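Local coordinates for arginine decarboxylase, A207R protein (Paramecium bursaria Chlorella virus 1, PDB 2NVA), which decarboxylates arginine to agmatine with the help of pyridoxal 5'-phosphate, as a TIM-barrel member of the eukaryotic ornithine decarboxylase-like enzymes, at residues Thr58-Asn63 against Pro84-Phe89; Glu73-Ile78 against Leu99-Asp104; Gly270-Val273 against Tyr278-Phe281. All blocks are in the same frame, centred on the assembly; numbering follows the deposited sequence.

Contact 1: Thr58-Asn63 against Pro84-Phe89; sequences TMCDKN and PSRIIF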
loop_
_atom_site.group_PDB
_atom_site.type_symbol
_atom_site.label_atom_id
_atom_site.label_comp_id
_atom_site.label_asym_id
_atom_site.label_seq_id
_atom_site.Cartn_x
_atom_site.Cartn_y
_atom_site.Cartn_z
ATOM N N THR A 58 2.330 26.160 -4.105
ATOM C CA THR A 58 3.004 26.576 -5.332
ATOM C C THR A 58 2.040 26.605 -6.518
ATOM O O THR A 58 2.049 27.550 -7.309
ATOM C CB THR A 58 4.191 25.652 -5.643
ATOM O OG1 THR A 58 5.107 25.676 -4.538
ATOM C CG2 THR A 58 4.921 26.104 -6.902
ATOM N N MET A 59 1.225 25.558 -6.625
ATOM C CA MET A 59 0.136 25.465 -7.605
ATOM C C MET A 59 -0.810 26.662 -7.445
ATOM O O MET A 59 -1.122 27.367 -8.410
ATOM C CB MET A 59 -0.697 24.178 -7.381
ATOM C CG MET A 59 -0.023 22.790 -7.676
ATOM S SD MET A 59 0.529 22.656 -9.399
ATOM C CE MET A 59 1.315 21.070 -9.246
ATOM N N CYS A 60 -1.267 26.865 -6.211
ATOM C CA CYS A 60 -2.239 27.910 -5.891
ATOM C C CYS A 60 -1.754 29.280 -6.381
ATOM O O CYS A 60 -2.492 30.004 -7.062
ATOM C CB CYS A 60 -2.480 27.948 -4.382
ATOM S SG CYS A 60 -3.438 29.372 -3.800
ATOM N N ASP A 61 -0.514 29.618 -6.023
ATOM C CA ASP A 61 0.094 30.906 -6.373
ATOM C C ASP A 61 0.347 31.111 -7.876
ATOM O O ASP A 61 0.488 32.252 -8.332
ATOM C CB ASP A 61 1.412 31.079 -5.586
ATOM C CG ASP A 61 1.178 31.249 -4.081
ATOM O OD1 ASP A 61 0.022 31.511 -3.665
ATOM O OD2 ASP A 61 2.158 31.114 -3.312
ATOM N N LYS A 62 0.436 30.009 -8.624
ATOM C CA LYS A 62 0.675 30.050 -10.062
ATOM C C LYS A 62 -0.637 29.974 -10.827
ATOM O O LYS A 62 -0.647 29.790 -12.047
ATOM C CB LYS A 62 1.633 28.940 -10.493
ATOM C CG LYS A 62 3.085 29.114 -10.007
ATOM C CD LYS A 62 3.843 30.191 -10.776
ATOM C CE LYS A 62 4.266 29.718 -12.155
ATOM N NZ LYS A 62 4.897 30.868 -12.891
ATOM N N ASN A 63 -1.738 30.124 -10.095
ATOM C CA ASN A 63 -3.090 30.138 -10.669
ATOM C C ASN A 63 -3.535 28.811 -11.281
ATOM O O ASN A 63 -4.398 28.773 -12.149
ATOM C CB ASN A 63 -3.247 31.299 -11.663
ATOM C CG ASN A 63 -3.243 32.640 -10.980
ATOM O OD1 ASN A 63 -3.911 32.829 -9.947
ATOM N ND2 ASN A 63 -2.492 33.599 -11.540
ATOM N N PRO A 84 -12.881 27.425 -3.137
ATOM C CA PRO A 84 -13.564 26.204 -3.592
ATOM C C PRO A 84 -14.104 26.311 -5.030
ATOM O O PRO A 84 -14.349 25.278 -5.665
ATOM C CB PRO A 84 -14.716 26.056 -2.594
ATOM C CG PRO A 84 -14.226 26.739 -1.354
ATOM C CD PRO A 84 -13.450 27.932 -1.872
ATOM N N SER A 85 -14.255 27.536 -5.544
ATOM C CA SER A 85 -14.669 27.740 -6.957
ATOM C C SER A 85 -13.640 27.181 -7.958
ATOM O O SER A 85 -13.974 26.939 -9.128
ATOM C CB SER A 85 -14.936 29.222 -7.249
ATOM O OG SER A 85 -13.763 30.003 -7.103
ATOM N N ARG A 86 -12.393 27.015 -7.491
ATOM C CA ARG A 86 -11.282 26.504 -8.321
ATOM C C ARG A 86 -11.140 24.968 -8.320
ATOM O O ARG A 86 -10.222 24.437 -8.934
ATOM C CB ARG A 86 -9.957 27.164 -7.913
ATOM C CG ARG A 86 -9.860 28.618 -8.320
ATOM C CD ARG A 86 -8.750 29.321 -7.548
ATOM N NE ARG A 86 -7.415 28.883 -7.975
ATOM C CZ ARG A 86 -6.277 29.383 -7.493
ATOM N NH1 ARG A 86 -5.108 28.939 -7.933
ATOM N NH2 ARG A 86 -6.310 30.319 -6.556
ATOM N N ILE A 87 -12.051 24.273 -7.632
ATOM C CA ILE A 87 -11.994 22.810 -7.462
ATOM C C ILE A 87 -13.039 22.118 -8.340
ATOM O O ILE A 87 -14.196 22.560 -8.384
ATOM C CB ILE A 87 -12.221 22.421 -5.966
ATOM C CG1 ILE A 87 -11.155 23.094 -5.087
ATOM C CG2 ILE A 87 -12.216 20.878 -5.763
ATOM C CD1 ILE A 87 -11.430 22.994 -3.592
ATOM N N ILE A 88 -12.623 21.064 -9.052
ATOM C CA ILE A 88 -13.556 20.119 -9.674
ATOM C C ILE A 88 -13.506 18.876 -8.791
ATOM O O ILE A 88 -12.417 18.347 -8.524
ATOM C CB ILE A 88 -13.168 19.723 -11.126
ATOM C CG1 ILE A 88 -13.443 20.826 -12.172
ATOM C CG2 ILE A 88 -13.967 18.498 -11.596
ATOM C CD1 ILE A 88 -13.604 22.193 -11.623
ATOM N N PHE A 89 -14.677 18.431 -8.322
ATOM C CA PHE A 89 -14.774 17.183 -7.579
ATOM C C PHE A 89 -14.794 16.072 -8.627
ATOM O O PHE A 89 -15.870 15.574 -9.004
ATOM C CB PHE A 89 -16.056 17.189 -6.741
ATOM C CG PHE A 89 -16.045 16.246 -5.554
ATOM C CD1 PHE A 89 -15.183 15.142 -5.496
ATOM C CD2 PHE A 89 -16.964 16.438 -4.521
ATOM C CE1 PHE A 89 -15.227 14.264 -4.405
ATOM C CE2 PHE A 89 -17.015 15.582 -3.431
ATOM C CZ PHE A 89 -16.153 14.490 -3.360
#

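Contact 2: Glu73-Ile78 against Leu99-Asp104; sequences EIKKVI and LIFAKD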
loop_
_atom_site.group_PDB
_atom_site.type_symbol
_atom_site.label_atom_id
_atom_site.label_comp_id
_atom_site.label_asym_id
_atom_site.label_seq_id
_atom_site.Cartn_x
_atom_site.Cartn_y
_atom_site.Cartn_z
ATOM N N GLU A 73 -9.363 15.797 0.488
ATOM C CA GLU A 73 -8.561 16.574 -0.462
ATOM C C GLU A 73 -9.115 17.985 -0.652
ATOM O O GLU A 73 -8.353 18.942 -0.784
ATOM C CB GLU A 73 -8.458 15.847 -1.806
ATOM C CG GLU A 73 -7.647 14.564 -1.694
ATOM C CD GLU A 73 -7.298 13.934 -3.039
ATOM O OE1 GLU A 73 -6.408 13.056 -3.046
ATOM O OE2 GLU A 73 -7.896 14.314 -4.077
ATOM N N ILE A 74 -10.439 18.104 -0.667
ATOM C CA ILE A 74 -11.078 19.421 -0.708
ATOM C C ILE A 74 -10.592 20.263 0.487
ATOM O O ILE A 74 -10.150 21.406 0.321
ATOM C CB ILE A 74 -12.627 19.304 -0.725
ATOM C CG1 ILE A 74 -13.097 18.736 -2.070
ATOM C CG2 ILE A 74 -13.280 20.672 -0.491
ATOM C CD1 ILE A 74 -14.553 18.215 -2.056
ATOM N N LYS A 75 -10.667 19.684 1.687
ATOM C CA LYS A 75 -10.197 20.365 2.910
ATOM C C LYS A 75 -8.739 20.824 2.802
ATOM O O LYS A 75 -8.410 21.945 3.212
ATOM C CB LYS A 75 -10.348 19.434 4.122
ATOM C CG LYS A 75 -11.789 19.172 4.515
ATOM C CD LYS A 75 -11.889 18.142 5.656
ATOM C CE LYS A 75 -13.357 17.684 5.803
ATOM N NZ LYS A 75 -13.568 16.960 7.106
ATOM N N LYS A 76 -7.876 19.951 2.273
ATOM C CA LYS A 76 -6.439 20.253 2.090
ATOM C C LYS A 76 -6.254 21.499 1.232
ATOM O O LYS A 76 -5.472 22.371 1.578
ATOM C CB LYS A 76 -5.675 19.082 1.438
ATOM C CG LYS A 76 -5.464 17.894 2.358
ATOM C CD LYS A 76 -4.552 16.834 1.722
ATOM C CE LYS A 76 -4.130 15.759 2.760
ATOM N NZ LYS A 76 -5.286 14.871 3.197
ATOM N N VAL A 77 -6.985 21.557 0.119
ATOM C CA VAL A 77 -6.887 22.661 -0.839
ATOM C C VAL A 77 -7.437 23.968 -0.244
ATOM O O VAL A 77 -6.820 25.045 -0.393
ATOM C CB VAL A 77 -7.574 22.284 -2.184
ATOM C CG1 VAL A 77 -7.682 23.485 -3.129
ATOM C CG2 VAL A 77 -6.797 21.133 -2.850
ATOM N N ILE A 78 -8.582 23.868 0.432
ATOM C CA ILE A 78 -9.182 25.025 1.112
ATOM C C ILE A 78 -8.246 25.593 2.189
ATOM O O ILE A 78 -8.066 26.808 2.303
ATOM C CB ILE A 78 -10.591 24.690 1.684
ATOM C CG1 ILE A 78 -11.573 24.469 0.523
ATOM C CG2 ILE A 78 -11.088 25.804 2.638
ATOM C CD1 ILE A 78 -12.974 23.992 0.953
ATOM N N LEU A 99 -20.728 14.973 -0.603
ATOM C CA LEU A 99 -21.518 15.857 -1.464
ATOM C C LEU A 99 -22.105 17.023 -0.683
ATOM O O LEU A 99 -22.082 18.159 -1.146
ATOM C CB LEU A 99 -22.633 15.077 -2.175
ATOM C CG LEU A 99 -22.136 14.307 -3.410
ATOM C CD1 LEU A 99 -23.243 13.419 -3.978
ATOM C CD2 LEU A 99 -21.579 15.239 -4.499
ATOM N N ILE A 100 -22.630 16.727 0.503
ATOM C CA ILE A 100 -23.176 17.758 1.401
ATOM C C ILE A 100 -22.073 18.739 1.790
ATOM O O ILE A 100 -22.294 19.953 1.776
ATOM C CB ILE A 100 -23.827 17.141 2.653
ATOM C CG1 ILE A 100 -25.030 16.279 2.240
ATOM C CG2 ILE A 100 -24.263 18.233 3.647
ATOM C CD1 ILE A 100 -25.497 15.313 3.323
ATOM N N PHE A 101 -20.898 18.205 2.121
ATOM C CA PHE A 101 -19.725 19.020 2.433
ATOM C C PHE A 101 -19.307 19.901 1.242
ATOM O O PHE A 101 -19.077 21.108 1.413
ATOM C CB PHE A 101 -18.560 18.126 2.884
ATOM C CG PHE A 101 -17.287 18.884 3.167
ATOM C CD1 PHE A 101 -17.138 19.608 4.354
ATOM C CD2 PHE A 101 -16.236 18.874 2.250
ATOM C CE1 PHE A 101 -15.961 20.321 4.619
ATOM C CE2 PHE A 101 -15.061 19.577 2.498
ATOM C CZ PHE A 101 -14.921 20.301 3.691
ATOM N N ALA A 102 -19.212 19.305 0.049
ATOM C CA ALA A 102 -18.884 20.060 -1.164
ATOM C C ALA A 102 -19.871 21.202 -1.409
ATOM O O ALA A 102 -19.466 22.328 -1.715
ATOM C CB ALA A 102 -18.845 19.131 -2.375
ATOM N N LYS A 103 -21.164 20.903 -1.286
ATOM C CA LYS A 103 -22.207 21.912 -1.493
ATOM C C LYS A 103 -22.014 23.058 -0.512
ATOM O O LYS A 103 -22.084 24.230 -0.883
ATOM C CB LYS A 103 -23.611 21.287 -1.337
ATOM C CG LYS A 103 -24.766 22.254 -1.617
ATOM C CD LYS A 103 -26.018 21.854 -0.859
ATOM C CE LYS A 103 -25.700 21.657 0.647
ATOM N NZ LYS A 103 -26.897 21.953 1.515
ATOM N N ASP A 104 -21.766 22.703 0.746
ATOM C CA ASP A 104 -21.606 23.701 1.787
ATOM C C ASP A 104 -20.403 24.600 1.547
ATOM O O ASP A 104 -20.491 25.821 1.692
ATOM C CB ASP A 104 -21.515 23.027 3.146
ATOM C CG ASP A 104 -22.872 22.534 3.640
ATOM O OD1 ASP A 104 -23.908 23.126 3.258
ATOM O OD2 ASP A 104 -22.907 21.559 4.435
#

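Contact 3: Gly270-Val273 against Tyr278-Phe281; sequences GKRV and YEYF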
loop_
_atom_site.group_PDB
_atom_site.type_symbol
_atom_site.label_atom_id
_atom_site.label_comp_id
_atom_site.label_asym_id
_atom_site.label_seq_id
_atom_site.Cartn_x
_atom_site.Cartn_y
_atom_site.Cartn_z
ATOM N N GLY A 270 21.674 -2.687 5.033
ATOM C CA GLY A 270 22.076 -4.089 5.127
ATOM C C GLY A 270 22.645 -4.561 3.797
ATOM O O GLY A 270 22.380 -3.970 2.747
ATOM N N LYS A 271 23.423 -5.631 3.841
ATOM C CA LYS A 271 24.145 -6.080 2.654
ATOM C C LYS A 271 24.421 -7.569 2.761
ATOM O O LYS A 271 24.658 -8.077 3.852
ATOM C CB LYS A 271 25.468 -5.303 2.538
ATOM C CG LYS A 271 26.306 -5.600 1.288
ATOM C CD LYS A 271 27.606 -4.761 1.288
ATOM C CE LYS A 271 28.510 -5.160 0.106
ATOM N NZ LYS A 271 29.745 -4.307 0.041
ATOM N N ARG A 272 24.396 -8.262 1.634
ATOM C CA ARG A 272 24.693 -9.688 1.609
ATOM C C ARG A 272 25.298 -9.948 0.233
ATOM O O ARG A 272 24.701 -9.553 -0.768
ATOM C CB ARG A 272 23.375 -10.463 1.809
ATOM C CG ARG A 272 23.489 -11.937 2.129
ATOM C CD ARG A 272 22.137 -12.488 2.583
ATOM N NE ARG A 272 21.098 -12.196 1.607
ATOM C CZ ARG A 272 19.825 -11.909 1.887
ATOM N NH1 ARG A 272 19.367 -11.869 3.142
ATOM N NH2 ARG A 272 19.004 -11.650 0.895
ATOM N N VAL A 273 26.478 -10.569 0.177
ATOM C CA VAL A 273 27.104 -10.899 -1.098
ATOM C C VAL A 273 27.208 -12.412 -1.224
ATOM O O VAL A 273 27.850 -13.072 -0.394
ATOM C CB VAL A 273 28.511 -10.266 -1.226
ATOM C CG1 VAL A 273 29.124 -10.559 -2.610
ATOM C CG2 VAL A 273 28.432 -8.760 -0.970
ATOM N N TYR A 278 25.254 -9.038 -5.448
ATOM C CA TYR A 278 25.316 -8.067 -4.362
ATOM C C TYR A 278 23.928 -7.617 -3.966
ATOM O O TYR A 278 23.275 -6.894 -4.707
ATOM C CB TYR A 278 26.169 -6.867 -4.768
ATOM C CG TYR A 278 27.628 -7.238 -4.963
ATOM C CD1 TYR A 278 28.599 -6.804 -4.064
ATOM C CD2 TYR A 278 28.030 -8.040 -6.036
ATOM C CE1 TYR A 278 29.941 -7.155 -4.225
ATOM C CE2 TYR A 278 29.367 -8.402 -6.209
ATOM C CZ TYR A 278 30.319 -7.958 -5.306
ATOM O OH TYR A 278 31.650 -8.293 -5.473
ATOM N N GLU A 279 23.499 -8.046 -2.780
ATOM C CA GLU A 279 22.147 -7.769 -2.309
ATOM C C GLU A 279 22.168 -6.684 -1.236
ATOM O O GLU A 279 22.926 -6.777 -0.278
ATOM C CB GLU A 279 21.508 -9.052 -1.765
ATOM C CG GLU A 279 21.443 -10.203 -2.783
ATOM C CD GLU A 279 21.158 -11.568 -2.162
ATOM O OE1 GLU A 279 21.529 -11.800 -0.995
ATOM O OE2 GLU A 279 20.593 -12.429 -2.869
ATOM N N TYR A 280 21.344 -5.656 -1.418
ATOM C CA TYR A 280 21.316 -4.521 -0.496
ATOM C C TYR A 280 19.924 -4.298 0.044
ATOM O O TYR A 280 18.937 -4.498 -0.668
ATOM C CB TYR A 280 21.770 -3.245 -1.198
ATOM C CG TYR A 280 23.122 -3.378 -1.848
ATOM C CD1 TYR A 280 24.293 -3.374 -1.081
ATOM C CD2 TYR A 280 23.233 -3.507 -3.232
ATOM C CE1 TYR A 280 25.546 -3.495 -1.687
ATOM C CE2 TYR A 280 24.478 -3.641 -3.850
ATOM C CZ TYR A 280 25.632 -3.625 -3.067
ATOM O OH TYR A 280 26.858 -3.737 -3.685
ATOM N N PHE A 281 19.857 -3.867 1.301
ATOM C CA PHE A 281 18.593 -3.519 1.921
ATOM C C PHE A 281 18.634 -2.046 2.263
ATOM O O PHE A 281 19.631 -1.566 2.792
ATOM C CB PHE A 281 18.370 -4.360 3.177
ATOM C CG PHE A 281 18.041 -5.778 2.872
ATOM C CD1 PHE A 281 16.743 -6.243 3.007
ATOM C CD2 PHE A 281 19.019 -6.635 2.383
ATOM C CE1 PHE A 281 16.432 -7.588 2.702
ATOM C CE2 PHE A 281 18.719 -7.972 2.060
ATOM C CZ PHE A 281 17.428 -8.437 2.218
#

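Contact 1: Thr58-Asn63 against Pro84-Phe89
Arg86 reaches across from the turn before strand 87-89 and gives an NH1 hydrogen to the backbone oxygen of Cys60, at the end of helix 53-61. The bond from Arg86 NH1 to Cys60 O is 3.0 Å long and almost straight, 173° at the hydrogen. It lies in the guanidinium plane of Arg86 and meets a lone pair of the carbonyl within the carbonyl plane. Beside it the thiol of Cys60 lies near the other terminal nitrogen, with SG 4.1 Å from Arg86 NH2, a van der Waals neighbour. Asn63 CA packs obliquely to the guanidinium, 3.6 Å from Arg86 NH1.

The carbonyl is available because the helix stops here. Asn63, with phi of 66°, is the C-prime residue of a Schellman motif, in which Asn63 N returns to Cys60 O and Val64 N to Met59 O; asparagine tolerates this left-handed backbone better than most residues. Arginine suits the other side: its long chain, turning at the CG-CD bond (chi3 71°), spans a gap of 9.3 Å between Asn63 CA and Arg86 CA. NH1 also bonds to Val64 O and NE to Asn65 OD1, which fix the rotation of the guanidinium. Cys60 O thus accepts from both Asn63 N and Arg86 NH1, and a cationic donor at the negative end of the helix dipole is probably favourable electrostatically.

Contact 2: Glu73-Ile78 against Leu99-Asp104
Two neighbouring helices of the TIM barrel, 71-80 and 96-105, pack here through a small, mostly apolar contact in which Phe101 fills the gap between them. The segment axes run nearly parallel, 24° apart, as expected of successive helices on the outside of a beta/alpha barrel. At 11.4 Å between these axes the backbones stay apart and side chains make the contact, the large ring of Phe101 being well suited to bridging the distance.

Phe101 has CG anti to its own backbone N (chi1 177°), which directs the ring at helix 71-80. Ile74 and Phe101 run alongside each other, pointing opposite ways, and the branch methyl does the touching: Ile74 CG2 lies 3.6 Å from Phe101 CE2, oblique to the ring. Lys75 uses its aliphatic chain, extended beyond CG. Its CG touches the outermost ring carbon, 3.4 Å from Phe101 CZ, while CE comes over one face in a CH-pi contact, 4.1 Å from the Phe101 centroid. The ammonium lies farther out, and any cation-pi attraction is at most weak. Lysine fits this outer margin because its methylenes can cover an aromatic face while its charge extends beyond.

Deeper in, the delta methyl of Ile74 approaches the methyl of Ala102, with CD1 and CB 4.4 Å apart. Ile74 and Ala102 both pack on Phe89 of strand 87-89, and alanine's single methyl plausibly suits so close a fit. Ile74 also rests on Cys68 of strand 65-68, while Leu99, on another side of its helix, meets helix 115-124.

Contact 3: Gly270-Val273 against Tyr278-Phe281
Arg272 and Glu279 face each other across an antiparallel beta hairpin, formed by strands 262-274 and 277-282, on the same face of the sheet as Phe281. The arginine chain bends at chi3 (54°) toward the partner strand, which brings NE to Glu279 OE1, 2.7 Å away, in a salt bridge. The carboxylate oxygen lies close to the guanidinium plane, but the carboxylate itself is turned 83° to that plane, so one oxygen takes both NE and a weaker bond from NH2. Phe281 stands nearly perpendicular to the guanidinium, its rim under one guanidinium face, with CZ 3.8 Å from Arg272 NH2. Asp113 and the backbone oxygen of Lys148, both of the second subunit, bind the outer nitrogens, so this arginine joins the hairpin to the dimer interface.

The other face carries Lys271, Val273, Tyr278 and Tyr280. Lys271 and Tyr280 run side by side in the same direction, Lys271 CG lying 3.7 Å from Tyr280 CE1, and their polar ends both reach Leu339: the ammonium meets its carbonyl and also Glu338, while the hydroxyl meets its amide N. Gly270 and Phe281 form one hydrogen-bonded pair, Arg272 and Glu279 the next. Branched Val273 gives Tyr278 a compact partner at a non-hydrogen-bonded pair: its CG1 sits over the centre of the Tyr278 ring, 3.9 Å from the centroid and 12° off the normal.

How the contacts relate
Contacts 1 and 2 belong to the same part of the barrel, with centres 13 Å apart, and interlock along the chain: strand 87-89 follows helix 71-80 and precedes helix 96-105. They also touch, Ile87 CD1 lying 3.8 Å from Val77 CG1 and Pro84 CG 3.8 Å from Ile78 CD1. Contact 3 is on the opposite side of the chain's centre, with its centre 45 Å from that of contact 1 and 47 Å from that of contact 2, in the other sheet of the protein. The side chains of Met59 and Ile74 stay about 10 and 13 Å from a bound cofactor-agmatine adduct. That of Phe281 is about 11 Å from a bound adduct, not necessarily the same copy.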